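Local coordinates for ATP-dependent DNA helicase (PDB 5V9X), which probably couples ATP hydrolysis to 3'-to-5' movement along single-stranded DNA, unwinding RNA:DNA hybrids as a helicase of the Lhr family, at residues I164-P167 against E168-F171; D462-A465 against Q466-A470. All coordinates share one frame; numbering follows the deposited sequence.

Overall arrangement
Both contacts are local and buried, but they serve different parts of the helicase. Contact 1 sits where strand 162-165 of the parallel ATPase sheet hands over to helix 167-174, and the hydroxyls of Thr166 and Ser169 face the bound DNA. Contact 2 lies within helix 461-471, in the winged-helix region, about 9 Å at its nearest atom from the nucleic acid. The chemistry follows: capping and phosphate binding in the first, regular helix bonds with one extra threonine bond in the second. Their centres are about 16 Å apart, and they meet directly through Phe171, whose CZ reaches Ala470 CB at 3.4 Å; its ring also packs edge-to-face with His467.

Contact 1 of 2, residues I164-P167 against E168-F171; sequences ITTP and ESLF. With nucleotides of chain B.
Thr166 caps the helix that Glu168, Ser169, Leu170 and Phe171 carry on, at a strand-to-helix turn within the DEAD/DEAH-box ATPase fold. The TTPES sequence is consistent with motif Ib of superfamily 2 helicases, which binds the nucleic acid backbone. The cap is a side-chain bond: Ser169 N donates to Thr166 OG1 at 3.1 Å. With chi1 at 61°, OG1 sits between the backbone N and the carbonyl carbon, which turns it to the first turn of the helix and leaves CG2 beside the backbone N.

Backbone bonds take over from there. Leu170 N reaches Thr166 O at 2.8 Å, and Phe171 N reaches Pro167 O at 3.0 Å. Pro167, in the first turn, has no N-H to offer, and none is needed there.

Thr165 OG1 lies 3.2 Å from Ser169 CB, while its hydrogen bond goes to Arg143 O on the neighbouring strand. The Glu168 chain bends at chi2 (73°), bringing OE1 back to 3.6 Å from Pro167 CD; OE2 forms a salt bridge with Arg201. Leu170 and Phe171 turn to helix 200-213, where they pack on Leu209 and on Ser208.

The DNA is met at the N-terminus of the helix, where the helix dipole would probably favour an anion. Glu168 CB approaches the sugar, 3.7 Å from C5' of DC10 of chain B. Thr166 OG1 also points at the phosphate, at a modelled distance too short to take literally; the firmer bond is from Ser169 OG to OP1 of DC10 of chain B, 2.6 Å.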
loop_
_atom_site.group_PDB
_atom_site.type_symbol
_atom_site.label_atom_id
_atom_site.label_comp_id
_atom_site.label_asym_id
_atom_site.label_seq_id
_atom_site.Cartn_x
_atom_site.Cartn_y
_atom_site.Cartn_z
ATOM N N ILE A 164 -19.681 4.801 9.613
ATOM C CA ILE A 164 -18.687 4.214 8.722
ATOM C C ILE A 164 -17.947 5.358 8.045
ATOM O O ILE A 164 -18.579 6.284 7.524
ATOM C CB ILE A 164 -19.346 3.289 7.684
ATOM C CG1 ILE A 164 -20.055 2.121 8.375
ATOM C CG2 ILE A 164 -18.320 2.789 6.690
ATOM C CD1 ILE A 164 -20.900 1.285 7.439
ATOM N N THR A 165 -16.619 5.305 8.055
ATOM C CA THR A 165 -15.833 6.419 7.536
ATOM C C THR A 165 -14.435 5.926 7.176
ATOM O O THR A 165 -14.132 4.732 7.255
ATOM C CB THR A 165 -15.781 7.566 8.551
ATOM O OG1 THR A 165 -15.029 8.655 8.004
ATOM C CG2 THR A 165 -15.129 7.108 9.851
ATOM N N THR A 166 -13.586 6.863 6.775
ATOM C CA THR A 166 -12.189 6.646 6.435
ATOM C C THR A 166 -11.284 7.291 7.480
ATOM O O THR A 166 -11.738 8.095 8.302
ATOM C CB THR A 166 -11.885 7.233 5.049
ATOM O OG1 THR A 166 -12.134 8.644 5.058
ATOM C CG2 THR A 166 -12.743 6.568 3.984
ATOM N N PRO A 167 -9.991 6.948 7.492
ATOM C CA PRO A 167 -9.078 7.650 8.408
ATOM C C PRO A 167 -9.001 9.139 8.130
ATOM O O PRO A 167 -9.007 9.946 9.068
ATOM C CB PRO A 167 -7.731 6.952 8.164
ATOM C CG PRO A 167 -8.089 5.613 7.623
ATOM C CD PRO A 167 -9.318 5.833 6.798
ATOM N N GLU A 168 -8.942 9.525 6.855
ATOM C CA GLU A 168 -8.895 10.939 6.498
ATOM C C GLU A 168 -10.144 11.669 6.978
ATOM O O GLU A 168 -10.058 12.764 7.545
ATOM C CB GLU A 168 -8.730 11.092 4.983
ATOM C CG GLU A 168 -7.352 10.723 4.440
ATOM C CD GLU A 168 -7.089 9.225 4.431
ATOM O OE1 GLU A 168 -8.043 8.442 4.638
ATOM O OE2 GLU A 168 -5.922 8.829 4.216
ATOM N N SER A 169 -11.319 11.076 6.762
ATOM C CA SER A 169 -12.556 11.748 7.149
ATOM C C SER A 169 -12.743 11.748 8.661
ATOM O O SER A 169 -13.288 12.708 9.218
ATOM C CB SER A 169 -13.750 11.100 6.457
ATOM O OG SER A 169 -13.879 11.574 5.129
ATOM N N LEU A 170 -12.308 10.685 9.342
ATOM C CA LEU A 170 -12.301 10.709 10.801
ATOM C C LEU A 170 -11.467 11.873 11.316
ATOM O O LEU A 170 -11.834 12.528 12.299
ATOM C CB LEU A 170 -11.767 9.389 11.358
ATOM C CG LEU A 170 -11.691 9.327 12.887
ATOM C CD1 LEU A 170 -13.080 9.480 13.492
ATOM C CD2 LEU A 170 -11.030 8.041 13.362
ATOM N N PHE A 171 -10.347 12.149 10.649
ATOM C CA PHE A 171 -9.528 13.306 10.991
ATOM C C PHE A 171 -10.316 14.601 10.841
ATOM O O PHE A 171 -10.214 15.502 11.684
ATOM C CB PHE A 171 -8.281 13.312 10.107
ATOM C CG PHE A 171 -7.325 14.435 10.390
ATOM C CD1 PHE A 171 -6.483 14.387 11.490
ATOM C CD2 PHE A 171 -7.235 15.516 9.528
ATOM C CE1 PHE A 171 -5.587 15.408 11.735
ATOM C CE2 PHE A 171 -6.342 16.539 9.770
ATOM C CZ PHE A 171 -5.517 16.483 10.873
ATOM P P DC B 10 -12.062 10.390 1.935
ATOM O OP1 DC B 10 -12.448 10.404 3.364
ATOM O OP2 DC B 10 -13.016 9.911 0.912
ATOM O "O5'" DC B 10 -11.629 11.862 1.504
ATOM C "C5'" DC B 10 -10.876 12.664 2.385
ATOM C "C4'" DC B 10 -10.534 13.982 1.726
ATOM O "O4'" DC B 10 -9.467 13.783 0.769
ATOM C "C3'" DC B 10 -11.688 14.627 0.949
ATOM O "O3'" DC B 10 -11.914 15.930 1.425
ATOM C "C2'" DC B 10 -11.201 14.641 -0.503
ATOM C "C1'" DC B 10 -9.695 14.629 -0.325
ATOM N N1 DC B 10 -8.960 14.100 -1.503
ATOM C C2 DC B 10 -7.791 14.737 -1.925
ATOM O O2 DC B 10 -7.388 15.726 -1.299
ATOM N N3 DC B 10 -7.129 14.250 -3.006
ATOM C C4 DC B 10 -7.602 13.179 -3.649
ATOM N N4 DC B 10 -6.919 12.734 -4.709
ATOM C C5 DC B 10 -8.796 12.518 -3.233
ATOM C C6 DC B 10 -9.437 13.007 -2.167
#

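Contact 2 of 2, residues D462-A465 against Q466-A470; sequences DVLA and QHTVA
Leu464 and Thr468 stand one turn apart on helix 461-471, an alpha-helix of the winged-helix region, and the closest side-chain contact is theirs. Thr468 OG1 folds back and donates to Leu464 O at 2.7 Å, the i to i-4 bond that threonine often makes in helices. A chi1 of -59° places OG1 beside its own backbone N, facing the preceding turn; it meets Leu464 O about 50° out of the carbonyl plane. Thr468 N bonds to the same oxygen at 2.8 Å, and two donors thus grip Leu464 O. Leu464 CD1 lies 3.7 Å from Thr468 OG1. This side is tightly filled: Leu464 packs on Phe500 and Trp482, Thr468 packs on Leu504, and Thr468 OG1 also pairs with Trp482 NE1.

The side with Val463 and His467 is looser between the two segments, though it too is buried. Their side chains run alongside each other, and Val463 CG1 comes no nearer to His467 CD2 than 4.2 Å. Here the polar groups reach outward: Gln466 bonds through its amide oxygen to His204 and through NE2 to Arg786 O and Gly547 O, while Asp462 OD2 forms salt bridges with Arg786 and Lys200. Within the contact, the His467 ring presents its edge to the helix backbone, with Val463 O in the ring plane, 3.5 Å from His467 CD2.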
loop_
_atom_site.group_PDB
_atom_site.type_symbol
_atom_site.label_atom_id
_atom_site.label_comp_id
_atom_site.label_asym_id
_atom_site.label_seq_id
_atom_site.Cartn_x
_atom_site.Cartn_y
_atom_site.Cartn_z
ATOM N N ASP A 462 6.426 14.671 10.917
ATOM C CA ASP A 462 5.527 15.462 10.082
ATOM C C ASP A 462 4.070 15.116 10.362
ATOM O O ASP A 462 3.212 16.006 10.396
ATOM C CB ASP A 462 5.864 15.271 8.602
ATOM C CG ASP A 462 5.814 13.816 8.162
ATOM O OD1 ASP A 462 5.503 12.937 8.996
ATOM O OD2 ASP A 462 6.090 13.555 6.972
ATOM N N VAL A 463 3.774 13.829 10.574
ATOM C CA VAL A 463 2.422 13.426 10.955
ATOM C C VAL A 463 2.034 14.059 12.285
ATOM O O VAL A 463 0.893 14.501 12.472
ATOM C CB VAL A 463 2.315 11.889 11.003
ATOM C CG1 VAL A 463 1.013 11.457 11.665
ATOM C CG2 VAL A 463 2.422 11.306 9.603
ATOM N N LEU A 464 2.980 14.116 13.226
ATOM C CA LEU A 464 2.728 14.771 14.506
ATOM C C LEU A 464 2.413 16.251 14.317
ATOM O O LEU A 464 1.443 16.769 14.883
ATOM C CB LEU A 464 3.937 14.594 15.426
ATOM C CG LEU A 464 3.979 15.444 16.699
ATOM C CD1 LEU A 464 2.866 15.049 17.654
ATOM C CD2 LEU A 464 5.337 15.340 17.379
ATOM N N ALA A 465 3.226 16.945 13.515
ATOM C CA ALA A 465 3.029 18.377 13.308
ATOM C C ALA A 465 1.647 18.673 12.741
ATOM O O ALA A 465 0.998 19.647 13.142
ATOM C CB ALA A 465 4.116 18.926 12.384
ATOM N N GLN A 466 1.173 17.839 11.812
ATOM C CA GLN A 466 -0.145 18.058 11.225
ATOM C C GLN A 466 -1.241 17.921 12.276
ATOM O O GLN A 466 -2.117 18.787 12.389
ATOM C CB GLN A 466 -0.375 17.084 10.069
ATOM C CG GLN A 466 -1.748 17.209 9.427
ATOM C CD GLN A 466 -1.939 16.267 8.255
ATOM O OE1 GLN A 466 -2.989 15.639 8.113
ATOM N NE2 GLN A 466 -0.924 16.170 7.401
ATOM N N HIS A 467 -1.208 16.835 13.057
ATOM C CA HIS A 467 -2.187 16.667 14.126
ATOM C C HIS A 467 -2.080 17.790 15.149
ATOM O O HIS A 467 -3.093 18.231 15.702
ATOM C CB HIS A 467 -2.005 15.307 14.802
ATOM C CG HIS A 467 -2.736 14.189 14.126
ATOM N ND1 HIS A 467 -3.971 13.744 14.548
ATOM C CD2 HIS A 467 -2.409 13.427 13.056
ATOM C CE1 HIS A 467 -4.374 12.757 13.767
ATOM N NE2 HIS A 467 -3.443 12.545 12.853
ATOM N N THR A 468 -0.860 18.271 15.404
ATOM C CA THR A 468 -0.672 19.325 16.397
ATOM C C THR A 468 -1.403 20.600 15.994
ATOM O O THR A 468 -1.978 21.289 16.845
ATOM C CB THR A 468 0.818 19.599 16.598
ATOM O OG1 THR A 468 1.474 18.398 17.024
ATOM C CG2 THR A 468 1.020 20.670 17.651
ATOM N N VAL A 469 -1.397 20.930 14.702
ATOM C CA VAL A 469 -2.198 22.055 14.232
ATOM C C VAL A 469 -3.682 21.745 14.377
ATOM O O VAL A 469 -4.481 22.617 14.738
ATOM C CB VAL A 469 -1.833 22.408 12.777
ATOM C CG1 VAL A 469 -2.700 23.556 12.270
ATOM C CG2 VAL A 469 -0.359 22.763 12.668
ATOM N N ALA A 470 -4.070 20.494 14.120
ATOM C CA ALA A 470 -5.482 20.133 14.100
ATOM C C ALA A 470 -6.064 19.999 15.502
ATOM O O ALA A 470 -7.207 20.406 15.739
ATOM C CB ALA A 470 -5.674 18.831 13.325
#